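Local structure of BIFUNCTIONAL PROTEIN Proline utilization A (PutA) (Corynebacterium freiburgense, 5UX5) at residues T466-D471 against I881-P886; G314-P319 against S462-F467; I873-T878 against S1062-R1067. The protein catalyses the two-step oxidation of proline to glutamate, joining an FAD-dependent proline dehydrogenase and an NAD-dependent L-glutamate gamma-semialdehyde dehydrogenase in one chain. All blocks are in the same frame, centred on the assembly; numbering follows the deposited sequence.

Contact 1 of 3, residues T466-D471 against I881-P886; sequences TFNASD and IVQRQP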
loop_
_atom_site.group_PDB
_atom_site.type_symbol
_atom_site.label_atom_id
_atom_site.label_comp_id
_atom_site.label_asym_id
_atom_site.label_seq_id
_atom_site.Cartn_x
_atom_site.Cartn_y
_atom_site.Cartn_z
ATOM N N THR A 466 16.369 -5.785 -1.828
ATOM C CA THR A 466 15.267 -5.681 -2.770
ATOM C C THR A 466 15.637 -4.599 -3.763
ATOM O O THR A 466 16.499 -3.766 -3.485
ATOM C CB THR A 466 13.955 -5.272 -2.085
ATOM O OG1 THR A 466 14.152 -4.015 -1.421
ATOM C CG2 THR A 466 13.527 -6.281 -1.059
ATOM N N PHE A 467 14.976 -4.588 -4.919
ATOM C CA PHE A 467 15.208 -3.463 -5.821
ATOM C C PHE A 467 14.531 -2.179 -5.323
ATOM O O PHE A 467 15.170 -1.122 -5.241
ATOM C CB PHE A 467 14.730 -3.758 -7.231
ATOM C CG PHE A 467 14.785 -2.549 -8.090
ATOM C CD1 PHE A 467 15.998 -2.135 -8.622
ATOM C CD2 PHE A 467 13.662 -1.760 -8.279
ATOM C CE1 PHE A 467 16.081 -1.000 -9.372
ATOM C CE2 PHE A 467 13.736 -0.611 -9.030
ATOM C CZ PHE A 467 14.951 -0.231 -9.580
ATOM N N ASN A 468 13.219 -2.223 -5.068
ATOM C CA ASN A 468 12.533 -1.053 -4.521
ATOM C C ASN A 468 13.014 -0.755 -3.115
ATOM O O ASN A 468 13.182 -1.668 -2.304
ATOM C CB ASN A 468 11.030 -1.264 -4.517
ATOM C CG ASN A 468 10.471 -1.342 -5.899
ATOM O OD1 ASN A 468 10.243 -2.435 -6.443
ATOM N ND2 ASN A 468 10.296 -0.170 -6.518
ATOM N N ALA A 469 13.288 0.520 -2.844
ATOM C CA ALA A 469 13.664 0.950 -1.497
ATOM C C ALA A 469 12.546 0.660 -0.497
ATOM O O ALA A 469 11.366 0.904 -0.779
ATOM C CB ALA A 469 13.979 2.446 -1.504
ATOM N N SER A 470 12.904 0.144 0.686
ATOM C CA SER A 470 11.860 -0.249 1.639
ATOM C C SER A 470 11.468 0.916 2.537
ATOM O O SER A 470 12.306 1.724 2.945
ATOM C CB SER A 470 12.286 -1.434 2.513
ATOM O OG SER A 470 13.503 -1.189 3.177
ATOM N N ASP A 471 10.180 0.985 2.852
ATOM C CA ASP A 471 9.629 2.044 3.691
ATOM C C ASP A 471 10.068 1.900 5.143
ATOM O O ASP A 471 10.520 0.841 5.594
ATOM C CB ASP A 471 8.103 2.023 3.664
ATOM C CG ASP A 471 7.548 2.381 2.328
ATOM O OD1 ASP A 471 8.319 2.918 1.526
ATOM O OD2 ASP A 471 6.343 2.154 2.089
ATOM N N ILE A 881 4.034 2.018 -7.070
ATOM C CA ILE A 881 5.433 1.810 -6.743
ATOM C C ILE A 881 6.216 1.615 -8.036
ATOM O O ILE A 881 5.830 0.813 -8.897
ATOM C CB ILE A 881 5.598 0.641 -5.761
ATOM C CG1 ILE A 881 5.166 1.123 -4.352
ATOM C CG2 ILE A 881 7.024 0.203 -5.736
ATOM C CD1 ILE A 881 4.698 0.065 -3.442
ATOM N N VAL A 882 7.325 2.347 -8.154
ATOM C CA VAL A 882 8.210 2.339 -9.308
ATOM C C VAL A 882 8.406 0.920 -9.808
ATOM O O VAL A 882 8.595 -0.010 -9.024
ATOM C CB VAL A 882 9.569 2.962 -8.967
ATOM C CG1 VAL A 882 10.544 2.684 -10.086
ATOM C CG2 VAL A 882 9.431 4.439 -8.740
ATOM N N GLN A 883 8.263 0.743 -11.111
ATOM C CA GLN A 883 8.447 -0.520 -11.811
ATOM C C GLN A 883 7.377 -1.559 -11.500
ATOM O O GLN A 883 7.019 -2.343 -12.382
ATOM C CB GLN A 883 9.833 -1.079 -11.542
ATOM C CG GLN A 883 10.119 -2.223 -12.444
ATOM C CD GLN A 883 11.321 -3.011 -11.995
ATOM O OE1 GLN A 883 12.193 -3.333 -12.807
ATOM N NE2 GLN A 883 11.382 -3.325 -10.695
ATOM N N ARG A 884 6.862 -1.593 -10.264
ATOM C CA ARG A 884 5.720 -2.459 -9.965
ATOM C C ARG A 884 4.483 -1.983 -10.703
ATOM O O ARG A 884 3.792 -2.772 -11.347
ATOM C CB ARG A 884 5.437 -2.491 -8.469
ATOM C CG ARG A 884 6.312 -3.374 -7.630
ATOM C CD ARG A 884 5.677 -3.545 -6.265
ATOM N NE ARG A 884 6.630 -3.897 -5.222
ATOM C CZ ARG A 884 6.325 -3.902 -3.926
ATOM N NH1 ARG A 884 5.110 -3.572 -3.540
ATOM N NH2 ARG A 884 7.229 -4.220 -3.020
ATOM N N GLN A 885 4.142 -0.705 -10.535
ATOM C CA GLN A 885 3.010 -0.061 -11.210
ATOM C C GLN A 885 3.552 1.220 -11.827
ATOM O O GLN A 885 3.525 2.288 -11.198
ATOM C CB GLN A 885 1.857 0.230 -10.247
ATOM C CG GLN A 885 1.350 -0.997 -9.499
ATOM C CD GLN A 885 1.993 -1.125 -8.129
ATOM O OE1 GLN A 885 2.483 -0.131 -7.573
ATOM N NE2 GLN A 885 2.031 -2.355 -7.591
ATOM N N PRO A 886 4.136 1.132 -13.017
ATOM C CA PRO A 886 4.486 2.349 -13.756
ATOM C C PRO A 886 3.262 3.241 -13.888
ATOM O O PRO A 886 2.151 2.766 -14.134
ATOM C CB PRO A 886 4.944 1.809 -15.106
ATOM C CG PRO A 886 5.361 0.395 -14.813
ATOM C CD PRO A 886 4.487 -0.093 -13.752
#
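Two irregular pieces of backbone, 466-471 and 881-886, come no nearer than 7.3 Å between the CA atoms of Asn468 and Val882, so side chains must bridge them. Asn468 does most of this. Its CG sits anti to the carbonyl carbon (chi1 -66°), which sends the amide across to the turn at 881-885, closed by Gln885 N bonding back to Ile881 O. Asn468 ND2 donates to Val882 O at 3.0 Å, fairly straight; the carbonyl lies close to the amide plane, while the nitrogen stands above the carbonyl plane. The same ND2 also gives to Asp562 OD2, so two acceptors fix the rotation of the amide. Ile881 CG2 packs against that nitrogen at 3.4 Å. Alongside, the extended Gln883 brings NE2 obliquely to Phe467 CD2 at 3.7 Å, its other amide atom, OE1, being bonded to Arg569, which also makes a cation-pi contact with the Phe467 ring. The loop 466-471, which follows helix 438-450, is thereby fastened to the aldehyde dehydrogenase part. Helix 550-574 supplies Asp562 and Arg569 and packs against Val882, whereas Arg884 NH2 reaches back to Leu312 O in helix 303-313.

Contact 2 of 3, residues G314-P319 against S462-F467; sequences GWYPAP and STPETF
In the TIM barrel of the proline dehydrogenase half, Gly314 is the first residue beyond helix 303-313; its positive phi turns the chain out into 314-319, and the loop 462-467 runs back alongside it. Tyr316 carries most of the meeting. From CB, chi1 of -68° sets CG anti to the carbonyl carbon, and CG already lies 4.0 Å from Pro464 CG. Along one side of the ring, CD2 has Ser462 O at its edge, 3.2 Å away and near the ring plane. One atom further, CE2 comes to Pro464 N at 3.3 Å, beside the carbonyl carbon of Thr463. On the other side, CD1 and CE1 run beneath the proline ring, and at the tip Tyr316 OH reaches Pro464 CA at 3.5 Å. The pyrrolidine therefore lies over one face of the phenol, in a CH-pi contact. Trp315 goes its own way: CD1 touches Thr463 CG2, while NE1 bonds to Asp471 O and the indole stacks on His313. Further along, Thr466 CG2 rests on Gly314 CA, and Arg460 NE, two residues before Ser462, holds Tyr316 O. Bound FAD is about 12 Å from the Tyr316 side chain. Pro464 CG stands 3.7 Å from the Tyr316 ring centroid, 4° off the ring normal.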
loop_
_atom_site.group_PDB
_atom_site.type_symbol
_atom_site.label_atom_id
_atom_site.label_comp_id
_atom_site.label_asym_id
_atom_site.label_seq_id
_atom_site.Cartn_x
_atom_site.Cartn_y
_atom_site.Cartn_z
ATOM N N GLY A 314 8.977 -5.019 1.240
ATOM C CA GLY A 314 10.384 -5.323 1.197
ATOM C C GLY A 314 10.987 -5.566 2.553
ATOM O O GLY A 314 12.135 -5.180 2.791
ATOM N N TRP A 315 10.242 -6.194 3.448
ATOM C CA TRP A 315 10.694 -6.489 4.793
ATOM C C TRP A 315 10.780 -7.990 4.968
ATOM O O TRP A 315 10.161 -8.744 4.213
ATOM C CB TRP A 315 9.724 -5.940 5.837
ATOM C CG TRP A 315 9.559 -4.474 5.872
ATOM C CD1 TRP A 315 10.487 -3.536 5.533
ATOM C CD2 TRP A 315 8.391 -3.755 6.308
ATOM N NE1 TRP A 315 9.964 -2.276 5.731
ATOM C CE2 TRP A 315 8.684 -2.391 6.213
ATOM C CE3 TRP A 315 7.135 -4.139 6.786
ATOM C CZ2 TRP A 315 7.753 -1.407 6.542
ATOM C CZ3 TRP A 315 6.219 -3.165 7.101
ATOM C CH2 TRP A 315 6.526 -1.819 6.980
ATOM N N TYR A 316 11.514 -8.423 6.003
ATOM C CA TYR A 316 11.408 -9.813 6.409
ATOM C C TYR A 316 10.067 -10.029 7.092
ATOM O O TYR A 316 9.545 -9.137 7.779
ATOM C CB TYR A 316 12.512 -10.209 7.379
ATOM C CG TYR A 316 13.872 -10.240 6.785
ATOM C CD1 TYR A 316 14.261 -11.277 5.962
ATOM C CD2 TYR A 316 14.775 -9.227 7.048
ATOM C CE1 TYR A 316 15.534 -11.312 5.410
ATOM C CE2 TYR A 316 16.037 -9.232 6.498
ATOM C CZ TYR A 316 16.411 -10.281 5.674
ATOM O OH TYR A 316 17.659 -10.296 5.123
ATOM N N PRO A 317 9.488 -11.203 6.922
ATOM C CA PRO A 317 8.340 -11.575 7.750
ATOM C C PRO A 317 8.723 -11.499 9.225
ATOM O O PRO A 317 9.866 -11.745 9.604
ATOM C CB PRO A 317 8.032 -13.008 7.310
ATOM C CG PRO A 317 8.815 -13.199 6.010
ATOM C CD PRO A 317 9.973 -12.300 6.076
ATOM N N ALA A 318 7.790 -11.045 10.043
ATOM C CA ALA A 318 8.036 -11.025 11.482
ATOM C C ALA A 318 8.188 -12.425 12.095
ATOM O O ALA A 318 8.975 -12.565 13.052
ATOM C CB ALA A 318 6.927 -10.219 12.168
ATOM N N PRO A 319 7.461 -13.456 11.662
ATOM C CA PRO A 319 7.634 -14.780 12.255
ATOM C C PRO A 319 8.869 -15.489 11.714
ATOM O O PRO A 319 9.524 -15.056 10.774
ATOM C CB PRO A 319 6.369 -15.542 11.847
ATOM C CG PRO A 319 5.443 -14.534 11.344
ATOM C CD PRO A 319 6.280 -13.436 10.785
ATOM N N SER A 462 16.453 -5.576 10.452
ATOM C CA SER A 462 17.125 -5.220 9.208
ATOM C C SER A 462 16.249 -5.687 8.066
ATOM O O SER A 462 15.169 -6.251 8.275
ATOM C CB SER A 462 18.520 -5.840 9.099
ATOM O OG SER A 462 18.407 -7.252 8.942
ATOM N N THR A 463 16.725 -5.467 6.842
ATOM C CA THR A 463 15.870 -5.648 5.680
ATOM C C THR A 463 16.546 -6.492 4.612
ATOM O O THR A 463 17.764 -6.424 4.427
ATOM C CB THR A 463 15.496 -4.279 5.107
ATOM O OG1 THR A 463 16.625 -3.402 5.241
ATOM C CG2 THR A 463 14.345 -3.698 5.898
ATOM N N PRO A 464 15.773 -7.267 3.865
ATOM C CA PRO A 464 16.368 -8.031 2.762
ATOM C C PRO A 464 16.778 -7.098 1.636
ATOM O O PRO A 464 16.289 -5.974 1.514
ATOM C CB PRO A 464 15.251 -8.972 2.319
ATOM C CG PRO A 464 13.998 -8.554 3.119
ATOM C CD PRO A 464 14.299 -7.304 3.862
ATOM N N GLU A 465 17.670 -7.588 0.781
ATOM C CA GLU A 465 18.023 -6.851 -0.431
ATOM C C GLU A 465 16.872 -6.941 -1.420
ATOM O O GLU A 465 16.401 -8.034 -1.747
ATOM C CB GLU A 465 19.322 -7.380 -1.042
ATOM C CG GLU A 465 20.422 -6.312 -1.208
ATOM C CD GLU A 465 21.293 -6.133 0.041
ATOM O OE1 GLU A 465 22.465 -5.712 -0.114
ATOM O OE2 GLU A 465 20.819 -6.417 1.169
ATOM N N THR A 466 16.369 -5.785 -1.828
ATOM C CA THR A 466 15.267 -5.681 -2.770
ATOM C C THR A 466 15.637 -4.599 -3.763
ATOM O O THR A 466 16.499 -3.766 -3.485
ATOM C CB THR A 466 13.955 -5.272 -2.085
ATOM O OG1 THR A 466 14.152 -4.015 -1.421
ATOM C CG2 THR A 466 13.527 -6.281 -1.059
ATOM N N PHE A 467 14.976 -4.588 -4.919
ATOM C CA PHE A 467 15.208 -3.463 -5.821
ATOM C C PHE A 467 14.531 -2.179 -5.323
ATOM O O PHE A 467 15.170 -1.122 -5.241
ATOM C CB PHE A 467 14.730 -3.758 -7.231
ATOM C CG PHE A 467 14.785 -2.549 -8.090
ATOM C CD1 PHE A 467 15.998 -2.135 -8.622
ATOM C CD2 PHE A 467 13.662 -1.760 -8.279
ATOM C CE1 PHE A 467 16.081 -1.000 -9.372
ATOM C CE2 PHE A 467 13.736 -0.611 -9.030
ATOM C CZ PHE A 467 14.951 -0.231 -9.580
#

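Contact 3 of 3, residues I873-T878 against S1062-R1067; sequences INRGIT and STTNHR
Ile873 straddles Thr1063 in a parallel bridge. Ile873 N donates to Ser1062 O at 2.8 Å, somewhat bent, and Thr1064 N returns a nearly straight bond to Ile873 O at 3.2 Å; both donors lie in the plane of the carbonyl they meet. On one face of this strand pair the side chains of Ile873 and Thr1063 run side by side: their CG2 methyls, each anti to its own backbone N, touch at 3.6 Å, while Ile873 CD1 lies near Thr1063 OG1. Past the bridge Asn874 takes positive phi (55°) and the chain swings away, yet Thr1064 keeps hold of it: OG1, anti to the carbonyl carbon, donates to Asn874 O at 2.8 Å from well above the carbonyl plane. Strand 870-873 belongs to the aldehyde dehydrogenase part and 1056-1064 to the C-terminal region, where it runs antiparallel to 965-980. The join is consistent with an intramolecular version of the strand addition by which the oligomerisation flap of one aldehyde dehydrogenase subunit extends the catalytic sheet of another. Arg875 crosses obliquely on the Ser1062 side, CB against Thr1064 OG1 at 3.5 Å and CD against Ser1062 OG at 3.6 Å. Its CG starts in the crowded position between N and the carbonyl carbon, and a bend at chi3 (-71°) turns the guanidinium side-on. NE and NH2 both grip Gly876 O, which lies close to the guanidinium plane. NH1 forms a salt bridge with Glu965, so the head is held from two directions. In the second shell Asn967 OD1 bonds to Ser1062 OG, Ser853 N anchors Asn874 OD1, and Val859 and Trp862 of helix 856-865 cover the Ile873 side chain.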
loop_
_atom_site.group_PDB
_atom_site.type_symbol
_atom_site.label_atom_id
_atom_site.label_comp_id
_atom_site.label_asym_id
_atom_site.label_seq_id
_atom_site.Cartn_x
_atom_site.Cartn_y
_atom_site.Cartn_z
ATOM N N ILE A 873 -6.938 -4.423 -9.060
ATOM C CA ILE A 873 -7.986 -5.400 -8.841
ATOM C C ILE A 873 -7.934 -5.830 -7.384
ATOM O O ILE A 873 -6.906 -6.323 -6.911
ATOM C CB ILE A 873 -7.842 -6.574 -9.820
ATOM C CG1 ILE A 873 -8.196 -6.038 -11.216
ATOM C CG2 ILE A 873 -8.728 -7.728 -9.429
ATOM C CD1 ILE A 873 -7.510 -6.712 -12.356
ATOM N N ASN A 874 -9.025 -5.585 -6.662
ATOM C CA ASN A 874 -9.128 -5.952 -5.247
ATOM C C ASN A 874 -7.982 -5.372 -4.412
ATOM O O ASN A 874 -7.408 -6.041 -3.559
ATOM C CB ASN A 874 -9.219 -7.471 -5.088
ATOM C CG ASN A 874 -10.455 -8.043 -5.726
ATOM O OD1 ASN A 874 -11.523 -7.427 -5.685
ATOM N ND2 ASN A 874 -10.338 -9.226 -6.295
ATOM N N ARG A 875 -7.660 -4.106 -4.644
ATOM C CA ARG A 875 -6.755 -3.368 -3.779
ATOM C C ARG A 875 -6.983 -1.886 -4.027
ATOM O O ARG A 875 -7.782 -1.511 -4.881
ATOM C CB ARG A 875 -5.312 -3.766 -4.035
ATOM C CG ARG A 875 -4.985 -3.795 -5.508
ATOM C CD ARG A 875 -3.536 -3.478 -5.702
ATOM N NE ARG A 875 -3.281 -2.078 -5.412
ATOM C CZ ARG A 875 -2.066 -1.556 -5.262
ATOM N NH1 ARG A 875 -0.990 -2.327 -5.364
ATOM N NH2 ARG A 875 -1.923 -0.265 -5.009
ATOM N N GLY A 876 -6.275 -1.042 -3.267
ATOM C CA GLY A 876 -6.363 0.391 -3.468
ATOM C C GLY A 876 -5.806 0.819 -4.818
ATOM O O GLY A 876 -5.028 0.106 -5.461
ATOM N N ILE A 877 -6.252 1.995 -5.278
ATOM C CA ILE A 877 -5.842 2.535 -6.567
ATOM C C ILE A 877 -4.801 3.646 -6.428
ATOM O O ILE A 877 -4.455 4.292 -7.426
ATOM C CB ILE A 877 -7.043 3.015 -7.401
ATOM C CG1 ILE A 877 -7.665 4.258 -6.803
ATOM C CG2 ILE A 877 -8.093 1.942 -7.549
ATOM C CD1 ILE A 877 -8.827 4.715 -7.618
ATOM N N THR A 878 -4.253 3.850 -5.230
ATOM C CA THR A 878 -3.173 4.810 -5.012
ATOM C C THR A 878 -1.936 4.068 -4.538
ATOM O O THR A 878 -1.970 2.857 -4.330
ATOM C CB THR A 878 -3.573 5.878 -4.010
ATOM O OG1 THR A 878 -3.800 5.239 -2.752
ATOM C CG2 THR A 878 -4.813 6.558 -4.462
ATOM N N SER A 1062 -2.512 -4.239 -11.789
ATOM C CA SER A 1062 -2.066 -4.748 -10.500
ATOM C C SER A 1062 -3.223 -5.472 -9.838
ATOM O O SER A 1062 -4.275 -4.863 -9.618
ATOM C CB SER A 1062 -1.568 -3.610 -9.619
ATOM O OG SER A 1062 -1.187 -4.115 -8.362
ATOM N N THR A 1063 -3.037 -6.769 -9.549
ATOM C CA THR A 1063 -4.079 -7.657 -9.011
ATOM C C THR A 1063 -3.607 -8.378 -7.747
ATOM O O THR A 1063 -2.583 -9.079 -7.763
ATOM C CB THR A 1063 -4.503 -8.729 -10.018
ATOM O OG1 THR A 1063 -4.914 -8.125 -11.250
ATOM C CG2 THR A 1063 -5.617 -9.591 -9.443
ATOM N N THR A 1064 -4.369 -8.239 -6.667
ATOM C CA THR A 1064 -4.114 -9.030 -5.475
ATOM C C THR A 1064 -4.248 -10.501 -5.833
ATOM O O THR A 1064 -5.162 -10.882 -6.559
ATOM C CB THR A 1064 -5.079 -8.618 -4.351
ATOM O OG1 THR A 1064 -4.901 -7.224 -4.109
ATOM C CG2 THR A 1064 -4.781 -9.348 -3.031
ATOM N N ASN A 1065 -3.293 -11.320 -5.370
ATOM C CA ASN A 1065 -3.226 -12.731 -5.740
ATOM C C ASN A 1065 -3.781 -13.664 -4.681
ATOM O O ASN A 1065 -4.104 -14.818 -4.995
ATOM C CB ASN A 1065 -1.777 -13.149 -5.977
ATOM C CG ASN A 1065 -1.333 -12.909 -7.376
ATOM O OD1 ASN A 1065 -2.128 -12.967 -8.313
ATOM N ND2 ASN A 1065 -0.046 -12.644 -7.541
ATOM N N HIS A 1066 -3.918 -13.187 -3.456
ATOM C CA HIS A 1066 -4.206 -14.017 -2.305
ATOM C C HIS A 1066 -5.611 -13.727 -1.788
ATOM O O HIS A 1066 -6.193 -12.680 -2.078
ATOM C CB HIS A 1066 -3.143 -13.770 -1.228
ATOM C CG HIS A 1066 -3.073 -12.345 -0.773
ATOM N ND1 HIS A 1066 -3.839 -11.851 0.265
ATOM C CD2 HIS A 1066 -2.362 -11.293 -1.246
ATOM C CE1 HIS A 1066 -3.587 -10.562 0.423
ATOM N NE2 HIS A 1066 -2.696 -10.197 -0.482
ATOM N N ARG A 1067 -6.166 -14.687 -1.042
ATOM C CA ARG A 1067 -7.423 -14.527 -0.296
ATOM C C ARG A 1067 -7.089 -14.629 1.191
ATOM O O ARG A 1067 -7.039 -15.731 1.748
ATOM C CB ARG A 1067 -8.479 -15.574 -0.705
ATOM C CG ARG A 1067 -9.794 -15.516 0.103
ATOM C CD ARG A 1067 -10.852 -14.624 -0.578
ATOM N NE ARG A 1067 -11.943 -14.229 0.319
ATOM C CZ ARG A 1067 -12.090 -13.018 0.849
ATOM N NH1 ARG A 1067 -11.214 -12.053 0.572
ATOM N NH2 ARG A 1067 -13.120 -12.780 1.649
#

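All three contacts are partly buried, but contact 2 lies nearest the surface, with three of its seven touching residues exposed. Contacts 1 and 3, about equally close to the chain's centre, have no exposed touching residue; contact 3 pairs the end of strand 870-873 with strand 1056-1064. Contacts 1 and 2 are consecutive on the loop between helices 438-450 and 477-484 and share Thr466 and Phe467; Ser470 of contact 1 packs on Gly314 and Thr463 of contact 2. Contacts 1 and 3 instead share the long loop after strand 870-873, and Gln885 packs against Ser1062 and Arg875. Chemistry follows place: ring-on-ring packing beside the barrel, an amide spanning two loops, and backbone pairing where the C-terminal strand adds on.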